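Local coordinates for protein putative oxidoreductase (Magnetospirillum magnetotacticum, PDB 3C1A) that is probably an NAD(P)-dependent oxidoreductase of the Gfo/Idh/MocA type, pairing a Rossmann-fold domain with a sheet-bearing C-terminal domain, at residues K139-L142 and T143-G146; M184-D187 and P188-T191. All coordinates share one frame; numbering follows the deposited sequence.

How the contacts relate
Both contacts are local, each within one continuous stretch, and both belong to the C-terminal domain of the Gfo/Idh/MocA family rather than to the Rossmann-like parallel sheet. Contact 1, a helical turn, comes first along the chain, in the short helix 142-145 that follows helix 133-140 and precedes strand 148-158; contact 2, an extended connection, follows where helix 168-184 gives way to strand 190-201. Their centres lie about 20 Å apart and their nearest atoms about 7 Å, so they do not touch. Each thus delivers the chain from a helix into the mixed sheet, contact 1 before an inner strand and contact 2 at an edge strand.

Contact 1. Residues K139-L142 and T143-G146; sequences KADL and TSIG
The short helical turn 142-145, which follows helix 133-140, is tied together where Ser144 and Ile145 fold back on Asp141 and Leu142. Ile145 N donates to Leu142 O at 3.2 Å, an i to i+3 bond in which the donor stands well above the carbonyl plane, 59° out of it. Gly146 N bonds to Thr143 O at 3.1 Å and also reaches Leu142 O weakly, while a water donates to both Leu142 O and Gly146 O; together these bonds close the turn. Gly146, the first residue past the helix, takes positive phi (72°), a conformation that costs little in a residue without a side chain.

One residue earlier, Ser144 N makes a weak bond to Asp141 O at 3.3 Å, and this backbone link carries the contact. The small serine is deposited in two conformers; in one of them OG lies 3.6 Å from Asp141 OD2, a placing that is only tentative. A second water spans the junction of the helices, donating to Ala140 O and accepting from Thr143 N at 3.3 Å.

The apolar side is made by two branched residues whose side chains run at a slant to each other, Leu142 CD2 meeting Ile145 CD1 at 4.1 Å. Ile145 CG1 sits between its backbone N and carbonyl carbon (chi1 65°), which also brings it against Leu142 O. Both side chains rest on Val236 of strand 229-238, the backbone of Ile145 bonds with Ala240, and Lys139 bridges to Asp182 of helix 168-184.

Contact 2. Residues M184-D187 and P188-T191; sequences MGRD and PDST
Arg186 and Asp189 brace the extended connection from helix 168-184 to strand 190-201, their flat ends set steeply to each other with the guanidinium and carboxylate planes 73° apart. The connection enters the strand through a classic beta bulge, in which Asp189 and Ser190 both pair with Ala214, near the start of strand 190-201, an edge strand of the mixed sheet. The salt bridge runs from Arg186 NH2 to Asp189 OD1 at 2.9 Å; the carboxylate comes to the guanidinium at its edge, and the weak hydrogen bond within the bridge is bent, with an N-H...O angle of 138°. Asp189 OD2 lies almost as near, 3.1 Å from Arg186 NH2, but its hydrogen bond goes to the backbone N of Ser216, while Arg186 NH1 bonds to Ser216 OG.

Arginine serves here because it can also grip the backbone. Its CG lies between backbone N and carbonyl carbon, and the chain bends at chi3, which brings the guanidinium edge back to the carbonyl oxygen of Asp187. From there NE and NH2 both donate to Asp187 O, each at 3.1 Å, and this oxygen lies near the guanidinium plane. With two donors on one carbonyl and the salt bridge beyond, the rotation of the group is probably well fixed.

Pro188, whose ring limits the backbone, suits this extended link into the strand; it packs on Leu181, Phe215 and Val310, while the carboxylate of Asp187 turns elsewhere, to a salt bridge with Arg306 of helix 301-314. At Asp187 O the two donors differ in approach: NH2 of Arg186 lies in the carbonyl plane, whereas NE stands 38° out of it.

Contact 1. Residues K139-L142 and T143-G146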
loop_
_atom_site.group_PDB
_atom_site.type_symbol
_atom_site.label_atom_id
_atom_site.label_comp_id
_atom_site.label_asym_id
_atom_site.label_seq_id
_atom_site.Cartn_x
_atom_site.Cartn_y
_atom_site.Cartn_z
ATOM N N LYS A 139 -3.393 8.911 -13.421
ATOM C CA LYS A 139 -4.684 8.398 -13.859
ATOM C C LYS A 139 -5.547 9.457 -14.538
ATOM O O LYS A 139 -6.205 9.159 -15.535
ATOM C CB LYS A 139 -5.449 7.716 -12.733
ATOM C CG LYS A 139 -4.753 6.474 -12.245
ATOM C CD LYS A 139 -5.663 5.628 -11.372
ATOM C CE LYS A 139 -5.945 6.330 -10.038
ATOM N NZ LYS A 139 -6.771 5.497 -9.122
ATOM N N ALA A 140 -5.507 10.701 -14.042
ATOM C CA ALA A 140 -6.272 11.792 -14.660
ATOM C C ALA A 140 -5.839 12.116 -16.097
ATOM O O ALA A 140 -6.643 12.674 -16.882
ATOM C CB ALA A 140 -6.198 13.065 -13.796
ATOM N N ASP A 141 -4.579 11.810 -16.426
ATOM C CA ASP A 141 -3.983 12.089 -17.741
ATOM C C ASP A 141 -3.854 10.879 -18.674
ATOM O O ASP A 141 -3.150 10.933 -19.662
ATOM C CB ASP A 141 -2.619 12.745 -17.571
ATOM C CG ASP A 141 -2.697 14.259 -17.676
ATOM O OD1 ASP A 141 -3.360 14.873 -16.813
ATOM O OD2 ASP A 141 -2.121 14.831 -18.634
ATOM N N LEU A 142 -4.558 9.807 -18.376
ATOM C CA LEU A 142 -4.437 8.570 -19.158
ATOM C C LEU A 142 -4.952 8.702 -20.593
ATOM O O LEU A 142 -4.416 8.073 -21.495
ATOM C CB LEU A 142 -5.113 7.401 -18.424
ATOM C CG LEU A 142 -4.292 6.571 -17.422
ATOM C CD1 LEU A 142 -5.190 5.603 -16.707
ATOM C CD2 LEU A 142 -3.170 5.809 -18.105
ATOM N N THR A 143 -5.968 9.533 -20.835
ATOM C CA THR A 143 -6.462 9.721 -22.221
ATOM C C THR A 143 -5.371 10.244 -23.145
ATOM O O THR A 143 -5.323 9.874 -24.314
ATOM C CB THR A 143 -7.669 10.716 -22.307
ATOM O OG1 THR A 143 -8.688 10.326 -21.391
ATOM C CG2 THR A 143 -8.262 10.739 -23.720
ATOM N N SER A 144 -4.507 11.106 -22.615
ATOM C CA SER A 144 -3.411 11.685 -23.382
ATOM C C SER A 144 -2.553 10.633 -24.071
ATOM O O SER A 144 -2.141 10.827 -25.214
ATOM C CB SER A 144 -2.519 12.533 -22.477
ATOM O OG SER A 144 -3.275 13.510 -21.786
ATOM N N ILE A 145 -2.296 9.512 -23.397
ATOM C CA ILE A 145 -1.398 8.488 -23.940
ATOM C C ILE A 145 -2.136 7.409 -24.751
ATOM O O ILE A 145 -1.518 6.543 -25.332
ATOM C CB ILE A 145 -0.482 7.886 -22.845
ATOM C CG1 ILE A 145 -1.266 7.118 -21.776
ATOM C CG2 ILE A 145 0.355 9.017 -22.196
ATOM C CD1 ILE A 145 -0.470 5.947 -21.125
ATOM N N GLY A 146 -3.461 7.443 -24.767
ATOM C CA GLY A 146 -4.219 6.489 -25.532
ATOM C C GLY A 146 -4.223 5.083 -24.970
ATOM O O GLY A 146 -3.689 4.796 -23.880
HETATM O O HOH W 1 -7.319 12.045 -19.247
HETATM O O HOH W 2 -4.937 5.073 -21.476
#

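Contact 2. Residues M184-D187 and P188-T191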
loop_
_atom_site.group_PDB
_atom_site.type_symbol
_atom_site.label_atom_id
_atom_site.label_comp_id
_atom_site.label_asym_id
_atom_site.label_seq_id
_atom_site.Cartn_x
_atom_site.Cartn_y
_atom_site.Cartn_z
HETATM N N MSE A 184 -5.626 -1.114 -14.128
HETATM C CA MSE A 184 -6.238 -1.965 -15.164
HETATM C C MSE A 184 -7.725 -2.198 -14.942
HETATM O O MSE A 184 -8.409 -2.530 -15.872
HETATM C CB MSE A 184 -5.542 -3.314 -15.293
HETATM C CG MSE A 184 -4.088 -3.265 -15.713
HETATM SE SE MSE A 184 -3.720 -2.258 -17.340
HETATM C CE MSE A 184 -4.042 -3.701 -18.629
ATOM N N GLY A 185 -8.214 -2.061 -13.714
ATOM C CA GLY A 185 -9.645 -2.192 -13.426
ATOM C C GLY A 185 -10.178 -3.607 -13.424
ATOM O O GLY A 185 -11.384 -3.816 -13.444
ATOM N N ARG A 186 -9.282 -4.576 -13.389
ATOM C CA ARG A 186 -9.656 -5.970 -13.498
ATOM C C ARG A 186 -8.523 -6.812 -12.999
ATOM O O ARG A 186 -7.427 -6.311 -12.754
ATOM C CB ARG A 186 -9.950 -6.344 -14.958
ATOM C CG ARG A 186 -8.875 -5.898 -15.924
ATOM C CD ARG A 186 -8.940 -6.593 -17.289
ATOM N NE ARG A 186 -8.495 -7.968 -17.149
ATOM C CZ ARG A 186 -8.139 -8.786 -18.127
ATOM N NH1 ARG A 186 -8.162 -8.417 -19.411
ATOM N NH2 ARG A 186 -7.748 -10.004 -17.799
ATOM N N ASP A 187 -8.760 -8.108 -12.908
ATOM C CA ASP A 187 -7.736 -9.034 -12.484
ATOM C C ASP A 187 -6.972 -9.627 -13.680
ATOM O O ASP A 187 -7.494 -9.746 -14.769
ATOM C CB ASP A 187 -8.365 -10.169 -11.677
ATOM C CG ASP A 187 -8.735 -9.754 -10.260
ATOM O OD1 ASP A 187 -8.211 -8.737 -9.746
ATOM O OD2 ASP A 187 -9.564 -10.464 -9.656
ATOM N N PRO A 188 -5.732 -10.046 -13.461
ATOM C CA PRO A 188 -4.989 -10.633 -14.576
ATOM C C PRO A 188 -5.498 -12.002 -15.047
ATOM O O PRO A 188 -6.028 -12.782 -14.255
ATOM C CB PRO A 188 -3.548 -10.715 -14.039
ATOM C CG PRO A 188 -3.695 -10.696 -12.533
ATOM C CD PRO A 188 -4.923 -9.899 -12.239
ATOM N N ASP A 189 -5.334 -12.256 -16.342
ATOM C CA ASP A 189 -5.583 -13.569 -16.956
ATOM C C ASP A 189 -4.534 -14.541 -16.514
ATOM O O ASP A 189 -4.792 -15.718 -16.432
ATOM C CB ASP A 189 -5.461 -13.498 -18.488
ATOM C CG ASP A 189 -6.373 -12.503 -19.081
ATOM O OD1 ASP A 189 -7.594 -12.642 -18.894
ATOM O OD2 ASP A 189 -5.877 -11.557 -19.714
ATOM N N SER A 190 -3.306 -14.041 -16.339
ATOM C CA SER A 190 -2.223 -14.849 -15.786
ATOM C C SER A 190 -1.228 -14.035 -14.972
ATOM O O SER A 190 -1.044 -12.821 -15.183
ATOM C CB SER A 190 -1.484 -15.600 -16.891
ATOM O OG SER A 190 -0.913 -14.682 -17.777
ATOM N N THR A 191 -0.587 -14.751 -14.047
ATOM C CA THR A 191 0.381 -14.206 -13.108
ATOM C C THR A 191 1.500 -15.234 -12.949
ATOM O O THR A 191 1.229 -16.424 -12.731
ATOM C CB THR A 191 -0.245 -14.026 -11.730
ATOM O OG1 THR A 191 -1.518 -13.408 -11.866
ATOM C CG2 THR A 191 0.627 -13.167 -10.868
#